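Local coordinates for protein ethanolamine kinase Pv091845 (Plasmodium vivax, PDB 2QG7) that probably phosphorylates ethanolamine in the first step of phosphatidylethanolamine synthesis, at residues I276-P289 with R408-N420. Sequence-based numbering, arbitrary orientation.
Sequences IVEVESLCKRENSP and REIQPFYICSHIN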
ATOM      1  N   ILE D 276      10.106  11.221 -16.496  1.00 54.20           N
ATOM      2  CA  ILE D 276      10.187  12.589 -15.973  1.00 54.49           C
ATOM      3  C   ILE D 276      10.304  13.631 -17.106  1.00 55.45           C
ATOM      4  O   ILE D 276       9.638  14.681 -17.071  1.00 55.83           O
ATOM      5  CB  ILE D 276      11.331  12.757 -14.964  1.00 53.70           C
ATOM      6  CG1 ILE D 276      11.108  11.851 -13.752  1.00 50.41           C
ATOM      7  CG2 ILE D 276      11.459  14.237 -14.559  1.00 54.52           C
ATOM      8  CD1 ILE D 276      12.294  11.761 -12.853  1.00 47.31           C
ATOM      9  N   VAL D 277      11.140  13.319 -18.097  1.00 55.38           N
ATOM     10  CA  VAL D 277      11.228  14.074 -19.337  1.00 55.29           C
ATOM     11  C   VAL D 277       9.855  14.152 -20.027  1.00 55.66           C
ATOM     12  O   VAL D 277       9.432  15.227 -20.450  1.00 56.72           O
ATOM     13  CB  VAL D 277      12.311  13.475 -20.293  1.00 54.96           C
ATOM     14  CG1 VAL D 277      12.194  14.066 -21.674  1.00 55.88           C
ATOM     15  CG2 VAL D 277      13.691  13.721 -19.767  1.00 53.01           C
ATOM     16  N   GLU D 278       9.160  13.029 -20.126  1.00 55.83           N
ATOM     17  CA  GLU D 278       7.813  13.013 -20.707  1.00 56.75           C
ATOM     18  C   GLU D 278       6.773  13.854 -19.934  1.00 56.54           C
ATOM     19  O   GLU D 278       5.894  14.480 -20.547  1.00 56.92           O
ATOM     20  CB  GLU D 278       7.304  11.571 -20.804  1.00 56.94           C
ATOM     21  CG  GLU D 278       6.068  11.404 -21.658  1.00 60.58           C
ATOM     22  CD  GLU D 278       5.618   9.950 -21.816  1.00 67.05           C
ATOM     23  OE1 GLU D 278       6.015   9.086 -20.992  1.00 70.39           O
ATOM     24  OE2 GLU D 278       4.827   9.660 -22.758  1.00 70.00           O
ATOM     25  N   VAL D 279       6.846  13.821 -18.597  1.00 55.56           N
ATOM     26  CA  VAL D 279       5.902  14.545 -17.756  1.00 55.07           C
ATOM     27  C   VAL D 279       6.200  16.044 -17.811  1.00 54.26           C
ATOM     28  O   VAL D 279       5.274  16.835 -18.045  1.00 53.22           O
ATOM     29  CB  VAL D 279       5.831  13.979 -16.290  1.00 54.82           C
ATOM     30  CG1 VAL D 279       4.979  14.839 -15.424  1.00 53.50           C
ATOM     31  CG2 VAL D 279       5.191  12.609 -16.311  1.00 55.85           C
ATOM     32  N   GLU D 280       7.489  16.392 -17.659  1.00 53.78           N
ATOM     33  CA  GLU D 280       7.993  17.765 -17.806  1.00 53.85           C
ATOM     34  C   GLU D 280       7.519  18.437 -19.067  1.00 54.87           C
ATOM     35  O   GLU D 280       7.024  19.566 -19.016  1.00 55.25           O
ATOM     36  CB  GLU D 280       9.515  17.802 -17.784  1.00 53.61           C
ATOM     37  CG  GLU D 280      10.086  19.170 -17.570  1.00 53.10           C
ATOM     38  CD  GLU D 280      11.562  19.126 -17.233  1.00 56.11           C
ATOM     39  OE1 GLU D 280      12.073  18.009 -16.987  1.00 56.71           O
ATOM     40  OE2 GLU D 280      12.231  20.194 -17.229  1.00 56.77           O
ATOM     41  N   SER D 281       7.680  17.737 -20.194  1.00 55.31           N
ATOM     42  CA  SER D 281       7.167  18.183 -21.479  1.00 55.43           C
ATOM     43  C   SER D 281       5.642  18.324 -21.531  1.00 55.26           C
ATOM     44  O   SER D 281       5.101  19.308 -22.066  1.00 55.54           O
ATOM     45  CB  SER D 281       7.655  17.237 -22.570  1.00 55.77           C
ATOM     46  OG  SER D 281       7.200  17.665 -23.842  1.00 57.94           O
ATOM     47  N   LEU D 282       4.920  17.369 -20.968  1.00 55.28           N
ATOM     48  CA  LEU D 282       3.466  17.460 -21.060  1.00 55.62           C
ATOM     49  C   LEU D 282       2.882  18.562 -20.162  1.00 55.39           C
ATOM     50  O   LEU D 282       1.803  19.084 -20.427  1.00 55.09           O
ATOM     51  CB  LEU D 282       2.824  16.118 -20.752  1.00 55.50           C
ATOM     52  CG  LEU D 282       2.808  15.086 -21.857  1.00 56.84           C
ATOM     53  CD1 LEU D 282       2.683  13.721 -21.240  1.00 58.81           C
ATOM     54  CD2 LEU D 282       1.630  15.324 -22.755  1.00 58.35           C
ATOM     55  N   CYS D 283       3.600  18.869 -19.084  1.00 55.25           N
ATOM     56  CA  CYS D 283       3.179  19.837 -18.094  1.00 54.83           C
ATOM     57  C   CYS D 283       3.519  21.248 -18.582  1.00 55.13           C
ATOM     58  O   CYS D 283       2.722  22.196 -18.411  1.00 55.63           O
ATOM     59  CB  CYS D 283       3.823  19.522 -16.723  1.00 54.43           C
ATOM     60  SG  CYS D 283       3.010  18.147 -15.799  1.00 53.41           S
ATOM     61  N   LYS D 284       4.703  21.378 -19.184  1.00 54.77           N
ATOM     62  CA  LYS D 284       5.162  22.636 -19.746  1.00 54.73           C
ATOM     63  C   LYS D 284       4.338  23.095 -20.966  1.00 55.69           C
ATOM     64  O   LYS D 284       4.268  24.279 -21.262  1.00 57.17           O
ATOM     65  CB  LYS D 284       6.652  22.566 -20.059  1.00 53.68           C
ATOM     66  CG  LYS D 284       7.527  22.664 -18.823  1.00 52.38           C
ATOM     67  CD  LYS D 284       8.990  22.709 -19.226  1.00 52.37           C
ATOM     68  CE  LYS D 284       9.899  22.962 -18.046  1.00 52.81           C
ATOM     69  NZ  LYS D 284      11.329  22.763 -18.425  1.00 52.11           N
ATOM     70  N   ARG D 285       3.693  22.173 -21.652  1.00 56.68           N
ATOM     71  CA  ARG D 285       2.899  22.513 -22.821  1.00 58.25           C
ATOM     72  C   ARG D 285       1.535  23.083 -22.446  1.00 58.16           C
ATOM     73  O   ARG D 285       0.748  23.510 -23.346  1.00 58.56           O
ATOM     74  CB  ARG D 285       2.731  21.294 -23.753  1.00 59.00           C
ATOM     75  CG  ARG D 285       1.472  20.450 -23.478  1.00 62.09           C
ATOM     76  CD  ARG D 285       1.202  19.478 -24.629  1.00 68.28           C
ATOM     77  NE  ARG D 285       2.122  18.335 -24.611  1.00 73.77           N
ATOM     78  CZ  ARG D 285       3.141  18.157 -25.460  1.00 75.13           C
ATOM     79  NH1 ARG D 285       3.916  17.072 -25.341  1.00 74.75           N
ATOM     80  NH2 ARG D 285       3.385  19.054 -26.421  1.00 75.69           N
ATOM     81  N   GLU D 286       1.240  23.066 -21.134  1.00 57.37           N
ATOM     82  CA  GLU D 286      -0.008  23.651 -20.628  1.00 56.39           C
ATOM     83  C   GLU D 286       0.174  25.137 -20.301  1.00 55.28           C
ATOM     84  O   GLU D 286      -0.799  25.813 -20.090  1.00 54.80           O
ATOM     85  CB  GLU D 286      -0.536  22.888 -19.405  1.00 56.53           C
ATOM     86  CG  GLU D 286      -0.849  21.440 -19.613  1.00 57.50           C
ATOM     87  CD  GLU D 286      -2.076  21.178 -20.474  1.00 59.83           C
ATOM     88  OE1 GLU D 286      -2.181  20.035 -20.972  1.00 61.30           O
ATOM     89  OE2 GLU D 286      -2.947  22.081 -20.659  1.00 63.09           O
ATOM     90  N   ASN D 287       1.423  25.620 -20.306  1.00 55.61           N
ATOM     91  CA  ASN D 287       1.801  26.994 -19.910  1.00 56.59           C
ATOM     92  C   ASN D 287       1.019  27.476 -18.667  1.00 55.96           C
ATOM     93  O   ASN D 287       0.032  28.270 -18.763  1.00 55.94           O
ATOM     94  CB  ASN D 287       1.687  28.014 -21.065  1.00 57.24           C
ATOM     95  CG  ASN D 287       2.884  27.953 -22.037  1.00 62.05           C
ATOM     96  OD1 ASN D 287       3.041  26.978 -22.817  1.00 64.77           O
ATOM     97  ND2 ASN D 287       3.708  29.029 -22.034  1.00 63.94           N
ATOM     98  N   SER D 288       1.446  26.968 -17.512  1.00 53.95           N
ATOM     99  CA  SER D 288       0.818  27.327 -16.268  1.00 52.60           C
ATOM    100  C   SER D 288       1.665  28.421 -15.648  1.00 51.44           C
ATOM    101  O   SER D 288       2.888  28.265 -15.493  1.00 51.98           O
ATOM    102  CB  SER D 288       0.664  26.111 -15.337  1.00 53.23           C
ATOM    103  OG  SER D 288      -0.056  26.436 -14.165  1.00 50.78           O
ATOM    104  N   PRO D 289       1.014  29.541 -15.285  1.00 50.39           N
ATOM    105  CA  PRO D 289       1.706  30.665 -14.642  1.00 49.58           C
ATOM    106  C   PRO D 289       2.469  30.238 -13.385  1.00 48.95           C
ATOM    107  O   PRO D 289       1.916  29.568 -12.529  1.00 47.60           O
ATOM    108  CB  PRO D 289       0.572  31.618 -14.281  1.00 49.40           C
ATOM    109  CG  PRO D 289      -0.587  31.177 -15.171  1.00 50.27           C
ATOM    110  CD  PRO D 289      -0.441  29.754 -15.410  1.00 49.20           C
ATOM    111  N   ARG D 408      -8.326  21.591 -17.516  1.00 54.85           N
ATOM    112  CA  ARG D 408      -7.399  20.999 -18.461  1.00 55.89           C
ATOM    113  C   ARG D 408      -5.935  21.156 -18.057  1.00 55.21           C
ATOM    114  O   ARG D 408      -5.114  20.256 -18.299  1.00 55.30           O
ATOM    115  CB  ARG D 408      -7.590  21.647 -19.860  1.00 57.41           C
ATOM    116  CG  ARG D 408      -8.873  21.247 -20.619  1.00 61.42           C
ATOM    117  CD  ARG D 408      -8.583  20.149 -21.644  1.00 68.78           C
ATOM    118  NE  ARG D 408      -7.690  20.617 -22.727  1.00 72.38           N
ATOM    119  CZ  ARG D 408      -7.437  19.923 -23.847  1.00 73.54           C
ATOM    120  NH1 ARG D 408      -6.619  20.429 -24.769  1.00 70.98           N
ATOM    121  NH2 ARG D 408      -8.000  18.718 -24.049  1.00 73.48           N
ATOM    122  N   GLU D 409      -5.607  22.332 -17.512  1.00 54.55           N
ATOM    123  CA  GLU D 409      -4.233  22.726 -17.205  1.00 53.12           C
ATOM    124  C   GLU D 409      -3.615  21.890 -16.084  1.00 52.54           C
ATOM    125  O   GLU D 409      -2.397  21.657 -16.072  1.00 52.47           O
ATOM    126  CB  GLU D 409      -4.229  24.191 -16.805  1.00 53.18           C
ATOM    127  CG  GLU D 409      -2.872  24.868 -16.836  1.00 55.47           C
ATOM    128  CD  GLU D 409      -2.973  26.309 -16.282  1.00 59.94           C
ATOM    129  OE1 GLU D 409      -3.635  27.147 -16.954  1.00 61.44           O
ATOM    130  OE2 GLU D 409      -2.376  26.618 -15.207  1.00 62.42           O
ATOM    131  N   ILE D 410      -4.454  21.459 -15.131  1.00 52.29           N
ATOM    132  CA  ILE D 410      -3.951  20.812 -13.898  1.00 51.95           C
ATOM    133  C   ILE D 410      -3.729  19.313 -14.098  1.00 52.02           C
ATOM    134  O   ILE D 410      -3.063  18.652 -13.291  1.00 52.38           O
ATOM    135  CB  ILE D 410      -4.862  21.044 -12.647  1.00 50.78           C
ATOM    136  CG1 ILE D 410      -6.245  20.418 -12.837  1.00 50.59           C
ATOM    137  CG2 ILE D 410      -4.964  22.525 -12.329  1.00 50.00           C
ATOM    138  CD1 ILE D 410      -7.000  20.164 -11.540  1.00 47.26           C
ATOM    139  N   GLN D 411      -4.257  18.812 -15.208  1.00 51.91           N
ATOM    140  CA  GLN D 411      -4.482  17.380 -15.450  1.00 51.29           C
ATOM    141  C   GLN D 411      -3.183  16.525 -15.528  1.00 49.92           C
ATOM    142  O   GLN D 411      -3.099  15.491 -14.891  1.00 50.54           O
ATOM    143  CB  GLN D 411      -5.412  17.222 -16.670  1.00 51.53           C
ATOM    144  CG  GLN D 411      -6.477  16.214 -16.505  1.00 50.85           C
ATOM    145  CD  GLN D 411      -7.425  16.509 -15.406  1.00 50.38           C
ATOM    146  OE1 GLN D 411      -7.877  15.603 -14.686  1.00 48.48           O
ATOM    147  NE2 GLN D 411      -7.785  17.776 -15.282  1.00 55.96           N
ATOM    148  N   PRO D 412      -2.156  16.976 -16.264  1.00 49.13           N
ATOM    149  CA  PRO D 412      -0.903  16.216 -16.200  1.00 47.71           C
ATOM    150  C   PRO D 412      -0.038  16.427 -14.932  1.00 48.13           C
ATOM    151  O   PRO D 412       0.995  15.764 -14.784  1.00 48.72           O
ATOM    152  CB  PRO D 412      -0.123  16.763 -17.401  1.00 48.35           C
ATOM    153  CG  PRO D 412      -0.641  18.179 -17.590  1.00 47.62           C
ATOM    154  CD  PRO D 412      -2.080  18.145 -17.182  1.00 47.90           C
ATOM    155  N   PHE D 413      -0.392  17.381 -14.066  1.00 47.36           N
ATOM    156  CA  PHE D 413       0.393  17.669 -12.863  1.00 46.31           C
ATOM    157  C   PHE D 413       0.070  16.668 -11.743  1.00 45.51           C
ATOM    158  O   PHE D 413       0.806  16.585 -10.757  1.00 45.70           O
ATOM    159  CB  PHE D 413       0.174  19.113 -12.371  1.00 45.78           C
ATOM    160  CG  PHE D 413       0.835  20.142 -13.226  1.00 44.36           C
ATOM    161  CD1 PHE D 413       0.196  20.634 -14.372  1.00 40.86           C
ATOM    162  CD2 PHE D 413       2.106  20.622 -12.901  1.00 43.35           C
ATOM    163  CE1 PHE D 413       0.799  21.565 -15.141  1.00 38.74           C
ATOM    164  CE2 PHE D 413       2.741  21.585 -13.696  1.00 39.20           C
ATOM    165  CZ  PHE D 413       2.095  22.036 -14.814  1.00 39.88           C
ATOM    166  N   TYR D 414      -1.018  15.925 -11.914  1.00 44.22           N
ATOM    167  CA  TYR D 414      -1.346  14.822 -11.044  1.00 44.25           C
ATOM    168  C   TYR D 414      -0.188  13.798 -10.961  1.00 45.31           C
ATOM    169  O   TYR D 414       0.300  13.453  -9.856  1.00 44.72           O
ATOM    170  CB  TYR D 414      -2.577  14.149 -11.575  1.00 43.71           C
ATOM    171  CG  TYR D 414      -3.880  14.696 -11.074  1.00 43.47           C
ATOM    172  CD1 TYR D 414      -4.385  14.291  -9.831  1.00 40.64           C
ATOM    173  CD2 TYR D 414      -4.647  15.587 -11.860  1.00 43.32           C
ATOM    174  CE1 TYR D 414      -5.589  14.749  -9.366  1.00 40.85           C
ATOM    175  CE2 TYR D 414      -5.888  16.059 -11.397  1.00 40.77           C
ATOM    176  CZ  TYR D 414      -6.343  15.626 -10.155  1.00 41.60           C
ATOM    177  OH  TYR D 414      -7.531  16.063  -9.668  1.00 40.22           O
ATOM    178  N   ILE D 415       0.248  13.349 -12.141  1.00 45.74           N
ATOM    179  CA  ILE D 415       1.406  12.465 -12.284  1.00 47.42           C
ATOM    180  C   ILE D 415       2.712  13.094 -11.839  1.00 46.28           C
ATOM    181  O   ILE D 415       3.594  12.418 -11.312  1.00 47.40           O
ATOM    182  CB  ILE D 415       1.594  11.968 -13.742  1.00 48.17           C
ATOM    183  CG1 ILE D 415       0.375  11.121 -14.182  1.00 49.00           C
ATOM    184  CG2 ILE D 415       2.862  11.085 -13.839  1.00 49.01           C
ATOM    185  CD1 ILE D 415       0.259  11.157 -15.703  1.00 55.49           C
ATOM    186  N   CYS D 416       2.839  14.371 -12.096  1.00 45.44           N
ATOM    187  CA  CYS D 416       4.009  15.150 -11.671  1.00 45.76           C
ATOM    188  C   CYS D 416       4.158  15.180 -10.104  1.00 43.57           C
ATOM    189  O   CYS D 416       5.236  15.047  -9.534  1.00 43.31           O
ATOM    190  CB  CYS D 416       3.845  16.572 -12.238  1.00 44.28           C
ATOM    191  SG  CYS D 416       5.233  17.592 -11.879  1.00 52.23           S
ATOM    192  N   SER D 417       3.036  15.384  -9.440  1.00 42.28           N
ATOM    193  CA  SER D 417       2.930  15.316  -8.006  1.00 41.13           C
ATOM    194  C   SER D 417       3.249  13.894  -7.450  1.00 40.73           C
ATOM    195  O   SER D 417       3.908  13.772  -6.427  1.00 41.51           O
ATOM    196  CB  SER D 417       1.496  15.709  -7.646  1.00 40.18           C
ATOM    197  OG  SER D 417       1.239  15.466  -6.294  1.00 40.56           O
ATOM    198  N   HIS D 418       2.795  12.836  -8.136  1.00 39.80           N
ATOM    199  CA  HIS D 418       3.204  11.458  -7.804  1.00 39.09           C
ATOM    200  C   HIS D 418       4.713  11.200  -7.874  1.00 39.08           C
ATOM    201  O   HIS D 418       5.281  10.578  -6.990  1.00 39.79           O
ATOM    202  CB  HIS D 418       2.476  10.450  -8.700  1.00 37.60           C
ATOM    203  CG  HIS D 418       1.011  10.394  -8.467  1.00 33.94           C
ATOM    204  ND1 HIS D 418       0.465  10.322  -7.200  1.00 31.93           N
ATOM    205  CD2 HIS D 418      -0.031  10.396  -9.332  1.00 31.22           C
ATOM    206  CE1 HIS D 418      -0.856  10.259  -7.291  1.00 34.54           C
ATOM    207  NE2 HIS D 418      -1.182  10.302  -8.576  1.00 37.48           N
ATOM    208  N   ILE D 419       5.349  11.643  -8.947  1.00 39.38           N
ATOM    209  CA  ILE D 419       6.762  11.454  -9.107  1.00 39.74           C
ATOM    210  C   ILE D 419       7.559  12.228  -8.076  1.00 40.28           C
ATOM    211  O   ILE D 419       8.498  11.701  -7.472  1.00 41.74           O
ATOM    212  CB  ILE D 419       7.205  11.786 -10.557  1.00 39.87           C
ATOM    213  CG1 ILE D 419       6.530  10.794 -11.521  1.00 40.39           C
ATOM    214  CG2 ILE D 419       8.723  11.751 -10.675  1.00 38.87           C
ATOM    215  CD1 ILE D 419       6.638  11.124 -13.044  1.00 44.41           C
ATOM    216  N   ASN D 420       7.186  13.482  -7.869  1.00 40.81           N
ATOM    217  CA  ASN D 420       7.822  14.327  -6.865  1.00 40.45           C
ATOM    218  C   ASN D 420       7.816  13.688  -5.474  1.00 40.12           C
ATOM    219  O   ASN D 420       8.852  13.617  -4.814  1.00 41.45           O
ATOM    220  CB  ASN D 420       7.150  15.726  -6.825  1.00 40.62           C
ATOM    221  CG  ASN D 420       7.857  16.687  -5.879  1.00 41.23           C
ATOM    222  OD1 ASN D 420       8.937  17.190  -6.174  1.00 45.69           O
ATOM    223  ND2 ASN D 420       7.261  16.916  -4.719  1.00 41.59           N
TER
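Val279 meets Cys416 where helix 276-284 lies against helix 413-420, and Cys283 approaches Pro412. The two helix axes approach to 9.6 Å, and their N-to-C directions differ by 141°, an inclined antiparallel pairing. The CA atoms draw together from 7.8 Å for Ile276 and Ile419 to 5.5 Å for Glu286 and Glu409, so the backbones converge toward the break between helix 400-410 and helix 413-430.

At the wider end, Ile276 CG1 rests against the CG2 branch of Ile419. Val279 divides its branches: CG2 reaches Ile415 CG2 at 3.7 Å and also packs on Ile419 CD1, whereas CG1 faces the CB of Cys416.

Cys283 sits over one face of the Phe413 ring. Its SG, anti to the carbonyl carbon, stands 3.8 Å from the ring centroid. It lies 5° off the ring normal, a sulfur-aromatic contact. Its CB adds a CH-pi contact nearer the CZ rim. The same SG lies 3.3 Å from Pro412 O, while Trp237 of helix 236-251 also touches Cys283.

In the type I turn from Lys284 to Asn287, Glu286 CG, anti to the carbonyl carbon, rests against Pro412 CG, and the bend at chi2 turns the carboxylate toward the backbone of Arg408 and Glu409. The extended chain of Glu409 carries OE2 to Ser288, whose OG donates a 2.5 Å hydrogen bond to it. That approach is on the anti side, 31° out of the carboxylate plane. Arg360 forms a salt bridge with the same oxygen, and Ser288 OG also bonds to Ala361 N, tying both segments to the start of helix 360-369.

Overall, this is inclined antiparallel helix packing with a polar junction at one end, within the helical part of a choline/ethanolamine kinase, a family of the protein-kinase-like clan.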